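Local coordinates for purine-binding protein BAB2_0673 (Brucella melitensis biovar Abortus, PDB 3S99), which binds adenine and probably other purines such as guanine, and may serve an ABC-type uptake system for them, at residues E52-L57 with V61-L66; R136-V141 with A306-G311; S326-A331 with D337-G342. All blocks are in the same frame, centred on the assembly; numbering follows the deposited sequence.

Contact 1: E52-L57 with V61-L66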
ATOM      1  N   GLU A  52       5.400   9.463 -15.253  1.00 23.50           N
ATOM      2  CA  GLU A  52       6.354  10.435 -14.694  1.00 24.28           C
ATOM      3  C   GLU A  52       7.771  10.145 -15.184  1.00 24.28           C
ATOM      4  O   GLU A  52       8.507  11.050 -15.603  1.00 25.04           O
ATOM      5  CB  GLU A  52       6.283  10.455 -13.174  1.00 23.61           C
ATOM      6  CG  GLU A  52       5.004  11.095 -12.688  1.00 27.00           C
ATOM      7  CD  GLU A  52       4.745  10.996 -11.181  1.00 27.48           C
ATOM      8  OE1 GLU A  52       5.601  10.557 -10.409  1.00 27.06           O
ATOM      9  OE2 GLU A  52       3.649  11.405 -10.758  1.00 34.42           O
ATOM     10  N   LEU A  53       8.130   8.869 -15.189  1.00 23.14           N
ATOM     11  CA  LEU A  53       9.412   8.448 -15.755  1.00 22.92           C
ATOM     12  C   LEU A  53       9.541   8.893 -17.214  1.00 24.12           C
ATOM     13  O   LEU A  53      10.566   9.474 -17.602  1.00 24.06           O
ATOM     14  CB  LEU A  53       9.552   6.927 -15.652  1.00 21.77           C
ATOM     15  CG  LEU A  53      10.720   6.261 -16.355  1.00 22.26           C
ATOM     16  CD1 LEU A  53      12.050   6.809 -15.791  1.00 19.30           C
ATOM     17  CD2 LEU A  53      10.589   4.708 -16.209  1.00 19.94           C
ATOM     18  N   VAL A  54       8.513   8.625 -18.029  1.00 23.79           N
ATOM     19  CA  VAL A  54       8.594   8.950 -19.461  1.00 24.37           C
ATOM     20  C   VAL A  54       8.729  10.472 -19.654  1.00 25.85           C
ATOM     21  O   VAL A  54       9.458  10.931 -20.528  1.00 27.13           O
ATOM     22  CB  VAL A  54       7.369   8.386 -20.266  1.00 24.28           C
ATOM     23  CG1 VAL A  54       7.283   8.984 -21.709  1.00 25.58           C
ATOM     24  CG2 VAL A  54       7.402   6.828 -20.309  1.00 23.52           C
ATOM     25  N   GLU A  55       8.017  11.242 -18.845  1.00 26.89           N
ATOM     26  CA  GLU A  55       8.083  12.684 -18.916  1.00 28.90           C
ATOM     27  C   GLU A  55       9.472  13.195 -18.536  1.00 29.20           C
ATOM     28  O   GLU A  55       9.976  14.091 -19.192  1.00 30.11           O
ATOM     29  CB  GLU A  55       7.011  13.331 -18.037  1.00 29.66           C
ATOM     30  CG  GLU A  55       7.008  14.866 -18.050  1.00 33.88           C
ATOM     31  CD  GLU A  55       6.752  15.445 -19.423  1.00 40.89           C
ATOM     32  OE1 GLU A  55       5.937  14.851 -20.177  1.00 43.56           O
ATOM     33  OE2 GLU A  55       7.362  16.503 -19.748  1.00 46.82           O
ATOM     34  N   ALA A  56      10.093  12.631 -17.502  1.00 28.07           N
ATOM     35  CA  ALA A  56      11.429  13.074 -17.067  1.00 28.16           C
ATOM     36  C   ALA A  56      12.556  12.545 -17.956  1.00 28.74           C
ATOM     37  O   ALA A  56      13.524  13.254 -18.220  1.00 28.70           O
ATOM     38  CB  ALA A  56      11.674  12.668 -15.600  1.00 27.05           C
ATOM     39  N   LEU A  57      12.452  11.298 -18.424  1.00 28.53           N
ATOM     40  CA  LEU A  57      13.541  10.698 -19.205  1.00 29.71           C
ATOM     41  C   LEU A  57      13.072  10.123 -20.539  1.00 31.55           C
ATOM     42  O   LEU A  57      13.646   9.151 -21.043  1.00 31.81           O
ATOM     43  CB  LEU A  57      14.252   9.609 -18.399  1.00 28.42           C
ATOM     44  CG  LEU A  57      14.775  10.056 -17.030  1.00 28.28           C
ATOM     45  CD1 LEU A  57      15.158   8.840 -16.213  1.00 25.74           C
ATOM     46  CD2 LEU A  57      15.957  11.006 -17.215  1.00 28.73           C
ATOM     47  N   VAL A  61      14.587   6.939 -22.423  1.00 29.23           N
ATOM     48  CA  VAL A  61      13.898   5.716 -21.952  1.00 28.22           C
ATOM     49  C   VAL A  61      12.657   5.402 -22.806  1.00 28.74           C
ATOM     50  O   VAL A  61      12.022   6.303 -23.362  1.00 29.34           O
ATOM     51  CB  VAL A  61      13.499   5.869 -20.471  1.00 27.47           C
ATOM     52  CG1 VAL A  61      12.618   4.725 -20.002  1.00 27.86           C
ATOM     53  CG2 VAL A  61      14.749   5.954 -19.599  1.00 26.34           C
ATOM     54  N   GLU A  62      12.341   4.114 -22.896  1.00 27.42           N
ATOM     55  CA  GLU A  62      11.187   3.602 -23.598  1.00 27.13           C
ATOM     56  C   GLU A  62      10.513   2.579 -22.667  1.00 25.17           C
ATOM     57  O   GLU A  62      11.186   1.653 -22.184  1.00 24.23           O
ATOM     58  CB  GLU A  62      11.691   2.901 -24.842  1.00 28.37           C
ATOM     59  CG  GLU A  62      10.655   2.430 -25.808  1.00 32.27           C
ATOM     60  CD  GLU A  62      11.290   2.065 -27.146  1.00 36.92           C
ATOM     61  OE1 GLU A  62      12.388   1.467 -27.141  1.00 41.49           O
ATOM     62  OE2 GLU A  62      10.713   2.395 -28.198  1.00 43.14           O
ATOM     63  N   THR A  63       9.215   2.739 -22.394  1.00 23.15           N
ATOM     64  CA  THR A  63       8.558   1.854 -21.452  1.00 21.27           C
ATOM     65  C   THR A  63       7.556   0.917 -22.120  1.00 21.94           C
ATOM     66  O   THR A  63       6.966   1.259 -23.145  1.00 21.14           O
ATOM     67  CB  THR A  63       7.870   2.623 -20.319  1.00 20.99           C
ATOM     68  OG1 THR A  63       6.706   3.285 -20.811  1.00 21.23           O
ATOM     69  CG2 THR A  63       8.825   3.638 -19.669  1.00 20.18           C
ATOM     70  N   THR A  64       7.391  -0.269 -21.510  1.00 21.43           N
ATOM     71  CA  THR A  64       6.398  -1.274 -21.924  1.00 21.97           C
ATOM     72  C   THR A  64       5.754  -1.834 -20.684  1.00 20.36           C
ATOM     73  O   THR A  64       6.422  -1.970 -19.671  1.00 21.39           O
ATOM     74  CB  THR A  64       7.055  -2.480 -22.612  1.00 21.83           C
ATOM     75  OG1 THR A  64       7.829  -2.028 -23.712  1.00 24.67           O
ATOM     76  CG2 THR A  64       5.999  -3.471 -23.126  1.00 23.42           C
ATOM     77  N   PHE A  65       4.470  -2.163 -20.738  1.00 19.02           N
ATOM     78  CA  PHE A  65       3.859  -2.916 -19.638  1.00 17.38           C
ATOM     79  C   PHE A  65       2.902  -4.040 -20.033  1.00 16.83           C
ATOM     80  O   PHE A  65       2.395  -4.093 -21.154  1.00 16.55           O
ATOM     81  CB  PHE A  65       3.194  -1.997 -18.593  1.00 16.93           C
ATOM     82  CG  PHE A  65       1.909  -1.335 -19.034  1.00 18.21           C
ATOM     83  CD1 PHE A  65       0.677  -1.934 -18.761  1.00 19.62           C
ATOM     84  CD2 PHE A  65       1.924  -0.092 -19.633  1.00 17.73           C
ATOM     85  CE1 PHE A  65      -0.498  -1.333 -19.115  1.00 20.36           C
ATOM     86  CE2 PHE A  65       0.729   0.534 -20.008  1.00 22.75           C
ATOM     87  CZ  PHE A  65      -0.485  -0.085 -19.753  1.00 22.37           C
ATOM     88  N   LEU A  66       2.693  -4.935 -19.079  1.00 16.63           N
ATOM     89  CA  LEU A  66       1.659  -5.975 -19.165  1.00 17.35           C
ATOM     90  C   LEU A  66       0.833  -5.836 -17.926  1.00 17.48           C
ATOM     91  O   LEU A  66       1.372  -5.518 -16.871  1.00 14.99           O
ATOM     92  CB  LEU A  66       2.294  -7.360 -19.244  1.00 17.84           C
ATOM     93  CG  LEU A  66       2.985  -7.711 -20.566  1.00 18.63           C
ATOM     94  CD1 LEU A  66       3.625  -9.101 -20.492  1.00 17.04           C
ATOM     95  CD2 LEU A  66       2.043  -7.642 -21.762  1.00 18.20           C
TER
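Leu53, Val54 and Leu57 on the last turns of helix 42-57 pack against Val61 and Thr63 of strand 61-66, an apolar helix-on-sheet contact within the beta-alpha-beta unit formed by strand 27-32, helix 42-57 and strand 61-66. The chain reverses in three residues, and the short axes run nearly antiparallel, at 163° and 8.4 Å apart. The turn is drawn together by a weak hydrogen bond from Val61 N to Leu57 O, 2.8 Å long but bent to 126° at the hydrogen. Beside it, Leu57 CB rests on Val61 CG2 at 3.9 Å. Farther along the strand, Thr63 turns its methyl to the helix: CG2 lies 3.6 Å from Val54 CG2 and 4.0 Å from Leu53 CD2. A first torsion of 72° brings both branches of Thr63 beside Val54, with OG1 also 3.6 Å from Val54 CG2, while CG2 alone goes on to Leu53. The hydroxyl keeps a polar partner on the same helix, hydrogen bonding to Arg50 NH1. Alternation along the strand gives the helix Val61 and Thr63, whereas Glu62 points away. Strand 61-66 is an edge strand of its parallel sheet and pairs with strand 27-32, where Phe31 touches Leu53 and Val29 touches Val61. Helix 256-268 also borders the contact, with Ile260 and Ala263 against Leu53 and Lys264 against Leu57.

Contact 2: R136-V141 with A306-G311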
ATOM      1  N   ARG A 136      -1.778   4.478   7.407  1.00 12.34           N
ATOM      2  CA  ARG A 136      -2.891   3.850   8.086  1.00 12.00           C
ATOM      3  C   ARG A 136      -3.106   4.459   9.477  1.00 12.26           C
ATOM      4  O   ARG A 136      -4.241   4.558   9.948  1.00 12.65           O
ATOM      5  CB  ARG A 136      -2.628   2.365   8.252  1.00 11.82           C
ATOM      6  CG  ARG A 136      -2.586   1.596   6.939  1.00 13.34           C
ATOM      7  CD  ARG A 136      -3.964   1.395   6.396  1.00 13.58           C
ATOM      8  NE  ARG A 136      -3.908   0.613   5.160  1.00 14.94           N
ATOM      9  CZ  ARG A 136      -4.923   0.401   4.345  1.00 12.21           C
ATOM     10  NH1 ARG A 136      -6.110   0.924   4.573  1.00 13.83           N
ATOM     11  NH2 ARG A 136      -4.727  -0.350   3.269  1.00 14.89           N
ATOM     12  N   TYR A 137      -2.022   4.837  10.142  1.00 11.54           N
ATOM     13  CA  TYR A 137      -2.126   5.357  11.491  1.00 12.44           C
ATOM     14  C   TYR A 137      -2.886   6.660  11.482  1.00 12.21           C
ATOM     15  O   TYR A 137      -3.829   6.831  12.249  1.00 12.73           O
ATOM     16  CB  TYR A 137      -0.751   5.518  12.123  1.00 12.54           C
ATOM     17  CG  TYR A 137      -0.796   5.875  13.577  1.00 14.57           C
ATOM     18  CD1 TYR A 137      -0.767   7.209  13.976  1.00 17.08           C
ATOM     19  CD2 TYR A 137      -0.848   4.886  14.564  1.00 15.75           C
ATOM     20  CE1 TYR A 137      -0.785   7.549  15.291  1.00 17.69           C
ATOM     21  CE2 TYR A 137      -0.840   5.218  15.887  1.00 16.10           C
ATOM     22  CZ  TYR A 137      -0.824   6.541  16.243  1.00 17.45           C
ATOM     23  OH  TYR A 137      -0.848   6.884  17.551  1.00 20.08           O
ATOM     24  N   VAL A 138      -2.503   7.559  10.581  1.00 11.48           N
ATOM     25  CA  VAL A 138      -3.205   8.786  10.371  1.00 11.81           C
ATOM     26  C   VAL A 138      -4.684   8.568  10.057  1.00 13.13           C
ATOM     27  O   VAL A 138      -5.545   9.233  10.612  1.00 12.54           O
ATOM     28  CB  VAL A 138      -2.596   9.601   9.202  1.00 12.25           C
ATOM     29  CG1 VAL A 138      -3.250  10.942   9.147  1.00 13.27           C
ATOM     30  CG2 VAL A 138      -1.084   9.732   9.345  1.00 11.58           C
ATOM     31  N   GLN A 139      -4.990   7.603   9.172  1.00 13.77           N
ATOM     32  CA  GLN A 139      -6.383   7.333   8.869  1.00 13.68           C
ATOM     33  C   GLN A 139      -7.141   6.839  10.095  1.00 14.84           C
ATOM     34  O   GLN A 139      -8.336   7.094  10.231  1.00 16.07           O
ATOM     35  CB  GLN A 139      -6.502   6.341   7.668  1.00 13.64           C
ATOM     36  CG  GLN A 139      -5.894   6.941   6.412  1.00 12.27           C
ATOM     37  CD  GLN A 139      -6.051   6.166   5.113  1.00 13.50           C
ATOM     38  OE1 GLN A 139      -5.975   6.779   4.053  1.00 13.28           O
ATOM     39  NE2 GLN A 139      -6.217   4.834   5.176  1.00 11.26           N
ATOM     40  N   GLY A 140      -6.480   6.087  10.964  1.00 14.24           N
ATOM     41  CA  GLY A 140      -7.130   5.561  12.149  1.00 14.61           C
ATOM     42  C   GLY A 140      -7.491   6.700  13.086  1.00 15.55           C
ATOM     43  O   GLY A 140      -8.596   6.744  13.644  1.00 15.82           O
ATOM     44  N   VAL A 141      -6.562   7.643  13.241  1.00 15.75           N
ATOM     45  CA  VAL A 141      -6.817   8.838  14.046  1.00 16.12           C
ATOM     46  C   VAL A 141      -8.064   9.549  13.505  1.00 17.29           C
ATOM     47  O   VAL A 141      -8.970   9.903  14.259  1.00 17.89           O
ATOM     48  CB  VAL A 141      -5.609   9.780  14.050  1.00 16.07           C
ATOM     49  CG1 VAL A 141      -5.974  11.114  14.710  1.00 15.02           C
ATOM     50  CG2 VAL A 141      -4.417   9.108  14.775  1.00 14.31           C
ATOM     51  N   ALA A 306       3.017  14.826  10.363  1.00 23.31           N
ATOM     52  CA  ALA A 306       4.247  15.575  10.571  1.00 24.88           C
ATOM     53  C   ALA A 306       5.131  14.885  11.587  1.00 24.99           C
ATOM     54  O   ALA A 306       6.346  14.880  11.431  1.00 25.91           O
ATOM     55  CB  ALA A 306       3.965  17.014  11.023  1.00 25.97           C
ATOM     56  N   ARG A 307       4.528  14.303  12.619  1.00 24.20           N
ATOM     57  CA  ARG A 307       5.304  13.630  13.652  1.00 24.37           C
ATOM     58  C   ARG A 307       5.915  12.323  13.160  1.00 23.29           C
ATOM     59  O   ARG A 307       7.013  11.949  13.612  1.00 23.31           O
ATOM     60  CB  ARG A 307       4.463  13.370  14.895  1.00 24.35           C
ATOM     61  CG  ARG A 307       4.312  14.555  15.808  1.00 26.73           C
ATOM     62  CD  ARG A 307       3.201  14.319  16.839  1.00 31.76           C
ATOM     63  NE  ARG A 307       3.424  13.101  17.624  1.00 35.49           N
ATOM     64  CZ  ARG A 307       2.462  12.308  18.113  1.00 38.01           C
ATOM     65  NH1 ARG A 307       1.166  12.574  17.919  1.00 38.93           N
ATOM     66  NH2 ARG A 307       2.803  11.229  18.812  1.00 39.58           N
ATOM     67  N   ILE A 308       5.196  11.618  12.282  1.00 21.94           N
ATOM     68  CA  ILE A 308       5.713  10.403  11.646  1.00 21.33           C
ATOM     69  C   ILE A 308       6.849  10.787  10.667  1.00 22.44           C
ATOM     70  O   ILE A 308       7.914  10.162  10.649  1.00 22.66           O
ATOM     71  CB  ILE A 308       4.624   9.626  10.911  1.00 20.24           C
ATOM     72  CG1 ILE A 308       3.569   9.130  11.917  1.00 19.82           C
ATOM     73  CG2 ILE A 308       5.218   8.462  10.110  1.00 18.22           C
ATOM     74  CD1 ILE A 308       2.333   8.730  11.314  1.00 18.94           C
ATOM     75  N   LYS A 309       6.604  11.829   9.882  1.00 22.90           N
ATOM     76  CA  LYS A 309       7.545  12.265   8.876  1.00 24.02           C
ATOM     77  C   LYS A 309       8.870  12.738   9.482  1.00 24.84           C
ATOM     78  O   LYS A 309       9.919  12.552   8.878  1.00 24.83           O
ATOM     79  CB  LYS A 309       6.888  13.312   7.970  1.00 24.04           C
ATOM     80  CG  LYS A 309       7.705  13.727   6.770  1.00 26.83           C
ATOM     81  CD  LYS A 309       6.965  14.769   5.881  1.00 29.34           C
ATOM     82  CE  LYS A 309       7.815  15.234   4.698  1.00 32.04           C
ATOM     83  NZ  LYS A 309       7.474  16.623   4.202  1.00 34.11           N
ATOM     84  N   SER A 310       8.836  13.323  10.680  1.00 26.07           N
ATOM     85  CA  SER A 310      10.050  13.757  11.365  1.00 27.45           C
ATOM     86  C   SER A 310      10.820  12.610  12.038  1.00 27.69           C
ATOM     87  O   SER A 310      11.972  12.796  12.389  1.00 28.41           O
ATOM     88  CB  SER A 310       9.700  14.764  12.467  1.00 28.16           C
ATOM     89  OG  SER A 310       8.936  14.104  13.464  1.00 27.85           O
ATOM     90  N   GLY A 311      10.162  11.483  12.306  1.00 26.82           N
ATOM     91  CA  GLY A 311      10.763  10.386  13.094  1.00 27.11           C
ATOM     92  C   GLY A 311      10.352  10.312  14.567  1.00 27.72           C
ATOM     93  O   GLY A 311      10.775   9.396  15.306  1.00 27.13           O
TER
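Ile308 reaches from helix 295-310 to Tyr137 and Val138 of helix 132-146, and the apolar contact rests on the end of that one side chain. Its CD1 lies 4.1 Å from Val138 CG2 and 4.4 Å from Tyr137 CD1, approaching the tyrosine ring obliquely. With a first torsion of -64° and a second of 163°, the CG1-CD1 arm is extended, which lets the terminal methyl bridge segments whose nearest CA atoms, those of Val138 and Ile308, are 9.2 Å apart. Only 87 Å² is buried, but the same faces carry on along the helices: Tyr137 also meets Thr304, Val138 meets Ala301 and Val141 meets Leu300. The contact thus brings together two helices far apart in sequence, within the two-domain periplasmic-binding-protein architecture of the PnrA-like family. Tyr137 packs also on Ser169 and Leu172 of helix 161-175.

Polar interactions serve the end of helix 295-310 rather than the interface. The helix ends in a Schellman motif at Gly311, whose phi is positive (100°); its N bonds to Ile308 O at 3.1 Å and weakly to Arg307 O. Ser310 OG donates to Arg307 O over 2.9 Å, from above the carbonyl plane, and is also hydrogen bonded to Glu312 N.

Contact 3: S326-A331 with D337-G342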
ATOM      1  N   SER A 326      -1.571 -11.369  25.378  1.00 43.29           N
ATOM      2  CA  SER A 326      -0.140 -11.281  25.724  1.00 43.97           C
ATOM      3  C   SER A 326       0.442  -9.912  25.348  1.00 43.16           C
ATOM      4  O   SER A 326      -0.034  -9.270  24.406  1.00 41.67           O
ATOM      5  CB  SER A 326       0.646 -12.394  25.034  1.00 44.42           C
ATOM      6  OG  SER A 326       0.357 -12.441  23.651  1.00 43.74           O
ATOM      7  N   GLU A 327       1.446  -9.453  26.096  1.00 43.56           N
ATOM      8  CA  GLU A 327       2.127  -8.192  25.761  1.00 42.72           C
ATOM      9  C   GLU A 327       2.939  -8.383  24.464  1.00 41.07           C
ATOM     10  O   GLU A 327       3.488  -9.465  24.205  1.00 41.37           O
ATOM     11  CB  GLU A 327       3.032  -7.725  26.917  1.00 44.03           C
ATOM     12  CG  GLU A 327       3.525  -6.262  26.825  1.00 45.28           C
ATOM     13  CD  GLU A 327       4.700  -5.954  27.780  1.00 48.89           C
ATOM     14  OE1 GLU A 327       5.719  -6.678  27.707  1.00 51.22           O
ATOM     15  OE2 GLU A 327       4.614  -4.994  28.600  1.00 50.15           O
ATOM     16  N   TRP A 328       2.966  -7.358  23.619  1.00 38.52           N
ATOM     17  CA  TRP A 328       3.874  -7.378  22.474  1.00 37.18           C
ATOM     18  C   TRP A 328       5.013  -6.429  22.756  1.00 35.90           C
ATOM     19  O   TRP A 328       6.153  -6.855  22.829  1.00 36.82           O
ATOM     20  CB  TRP A 328       3.171  -7.058  21.149  1.00 35.81           C
ATOM     21  CG  TRP A 328       4.116  -6.840  20.015  1.00 35.07           C
ATOM     22  CD1 TRP A 328       5.363  -7.382  19.874  1.00 35.80           C
ATOM     23  CD2 TRP A 328       3.898  -6.017  18.853  1.00 33.10           C
ATOM     24  NE1 TRP A 328       5.932  -6.941  18.706  1.00 36.21           N
ATOM     25  CE2 TRP A 328       5.057  -6.099  18.064  1.00 33.64           C
ATOM     26  CE3 TRP A 328       2.836  -5.217  18.412  1.00 31.52           C
ATOM     27  CZ2 TRP A 328       5.186  -5.424  16.856  1.00 31.20           C
ATOM     28  CZ3 TRP A 328       2.961  -4.537  17.229  1.00 31.30           C
ATOM     29  CH2 TRP A 328       4.138  -4.642  16.454  1.00 31.64           C
ATOM     30  N   LEU A 329       4.700  -5.158  22.951  1.00 33.91           N
ATOM     31  CA  LEU A 329       5.731  -4.155  23.127  1.00 33.14           C
ATOM     32  C   LEU A 329       5.566  -3.437  24.452  1.00 33.38           C
ATOM     33  O   LEU A 329       4.446  -3.058  24.834  1.00 32.20           O
ATOM     34  CB  LEU A 329       5.702  -3.125  21.984  1.00 31.79           C
ATOM     35  CG  LEU A 329       5.994  -3.684  20.588  1.00 30.82           C
ATOM     36  CD1 LEU A 329       5.610  -2.672  19.500  1.00 30.39           C
ATOM     37  CD2 LEU A 329       7.462  -4.113  20.473  1.00 33.31           C
ATOM     38  N   LYS A 330       6.700  -3.228  25.128  1.00 33.37           N
ATOM     39  CA  LYS A 330       6.736  -2.541  26.420  1.00 34.01           C
ATOM     40  C   LYS A 330       6.544  -1.053  26.180  1.00 32.75           C
ATOM     41  O   LYS A 330       6.807  -0.572  25.094  1.00 31.72           O
ATOM     42  CB  LYS A 330       8.084  -2.789  27.135  1.00 34.55           C
ATOM     43  N   ALA A 331       6.106  -0.334  27.209  1.00 32.68           N
ATOM     44  CA  ALA A 331       6.027   1.126  27.180  1.00 32.31           C
ATOM     45  C   ALA A 331       7.240   1.742  26.498  1.00 32.33           C
ATOM     46  O   ALA A 331       8.388   1.469  26.883  1.00 32.73           O
ATOM     47  CB  ALA A 331       5.882   1.683  28.608  1.00 33.72           C
ATOM     48  N   ASP A 337      11.755  -3.993  12.626  1.00 21.90           N
ATOM     49  CA  ASP A 337      11.229  -4.130  11.277  1.00 21.46           C
ATOM     50  C   ASP A 337      11.093  -5.587  10.905  1.00 22.18           C
ATOM     51  O   ASP A 337      10.158  -5.960  10.229  1.00 21.28           O
ATOM     52  CB  ASP A 337      12.146  -3.441  10.261  1.00 20.89           C
ATOM     53  CG  ASP A 337      11.959  -1.912  10.211  1.00 21.16           C
ATOM     54  OD1 ASP A 337      11.076  -1.337  10.877  1.00 21.54           O
ATOM     55  OD2 ASP A 337      12.703  -1.273   9.451  1.00 24.93           O
ATOM     56  N   GLN A 338      12.028  -6.425  11.339  1.00 23.96           N
ATOM     57  CA  GLN A 338      11.905  -7.851  11.061  1.00 25.50           C
ATOM     58  C   GLN A 338      10.586  -8.447  11.609  1.00 25.49           C
ATOM     59  O   GLN A 338       9.993  -9.318  10.970  1.00 25.42           O
ATOM     60  CB  GLN A 338      13.095  -8.622  11.612  1.00 27.35           C
ATOM     61  CG  GLN A 338      13.162 -10.063  11.198  1.00 29.66           C
ATOM     62  CD  GLN A 338      14.384 -10.750  11.772  1.00 32.85           C
ATOM     63  OE1 GLN A 338      15.375 -10.942  11.074  1.00 37.94           O
ATOM     64  NE2 GLN A 338      14.330 -11.092  13.051  1.00 32.83           N
ATOM     65  N   THR A 339      10.130  -7.979  12.761  1.00 25.40           N
ATOM     66  CA  THR A 339       8.846  -8.452  13.306  1.00 25.56           C
ATOM     67  C   THR A 339       7.681  -8.013  12.407  1.00 23.93           C
ATOM     68  O   THR A 339       6.789  -8.810  12.090  1.00 23.38           O
ATOM     69  CB  THR A 339       8.627  -7.942  14.725  1.00 26.39           C
ATOM     70  OG1 THR A 339       9.722  -8.372  15.531  1.00 27.00           O
ATOM     71  CG2 THR A 339       7.304  -8.485  15.347  1.00 25.69           C
ATOM     72  N   LEU A 340       7.714  -6.765  11.954  1.00 22.47           N
ATOM     73  CA  LEU A 340       6.663  -6.260  11.077  1.00 21.06           C
ATOM     74  C   LEU A 340       6.584  -7.063   9.780  1.00 21.25           C
ATOM     75  O   LEU A 340       5.488  -7.349   9.274  1.00 20.49           O
ATOM     76  CB  LEU A 340       6.852  -4.763  10.770  1.00 20.75           C
ATOM     77  CG  LEU A 340       6.968  -3.801  11.969  1.00 20.97           C
ATOM     78  CD1 LEU A 340       6.819  -2.336  11.514  1.00 17.91           C
ATOM     79  CD2 LEU A 340       5.957  -4.168  13.076  1.00 20.00           C
ATOM     80  N   LEU A 341       7.740  -7.463   9.256  1.00 21.56           N
ATOM     81  CA  LEU A 341       7.812  -8.035   7.911  1.00 21.38           C
ATOM     82  C   LEU A 341       7.244  -9.436   7.888  1.00 21.79           C
ATOM     83  O   LEU A 341       6.847  -9.952   6.828  1.00 21.75           O
ATOM     84  CB  LEU A 341       9.266  -8.033   7.399  1.00 21.95           C
ATOM     85  CG  LEU A 341       9.799  -6.706   6.844  1.00 21.50           C
ATOM     86  CD1 LEU A 341      11.212  -6.895   6.314  1.00 23.41           C
ATOM     87  CD2 LEU A 341       8.903  -6.183   5.720  1.00 19.09           C
ATOM     88  N   GLY A 342       7.216 -10.066   9.052  1.00 22.47           N
ATOM     89  CA  GLY A 342       6.566 -11.361   9.192  1.00 22.69           C
ATOM     90  C   GLY A 342       5.274 -11.298   9.973  1.00 22.40           C
ATOM     91  O   GLY A 342       4.771 -12.341  10.365  1.00 23.47           O
TER
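Trp328 on strand 327-329 faces Thr339 and Leu340 of the short helix 337-341, across backbones that stay well apart: the nearest CA atoms, of Trp328 and Thr339, are 10.5 Å from each other. The strand is irregular, since a classic beta bulge sets two residues, Trp328 and Leu329, opposite the single Ile320 of the antiparallel strand 320-321. In the helix, Leu341 N bonds to Asp337 O at 3.0 Å, and the bonds at its final turn are weak. The indole spans the gap. With CG opposite the backbone N, at a first torsion of 170°, the ring extends from the strand toward the helix. Leu340 CD2 meets its six-membered edge near the ring plane, 3.9 Å from CH2, the two side chains crossing at about a right angle. Thr339 brings its methyl obliquely, CG2 standing 3.9 Å from NE1 and 4.0 Å from CZ2, a van der Waals contact with the NE1 side of the indole. One face of the indole is covered from its own strand: Leu329 CG sits 3.5 Å above the plane, over the ring centre. Phe345 adds an edge-to-face contact, and Ala335 and Met343 also touch the indole. Leu340 packs in addition on Trp277 of strand 275-278, while Asp337 forms a salt bridge with Arg131. The result is a C-terminal helix packed on a bulged two-stranded hairpin, away from the adenine pocket.

Overall arrangement
The three contacts follow one another along the chain. Contacts 1 and 3 join elements close in sequence, whereas contact 2 brings together segments with 164 residues between them. Contact 1 lies on strand 61-66, one edge of the parallel six-stranded sheet; contact 3 borders the other edge, where Asp337 and Leu340 touch Trp277 of strand 275-278. The centre of contact 1 is about 32 Å from that of contact 2 and about 39 Å from that of contact 3, on the opposite side of the chain's centre from the latter. Contacts 2 and 3 are closer, about 18 Å between centres, yet do not touch. All lie away from the adenine pocket.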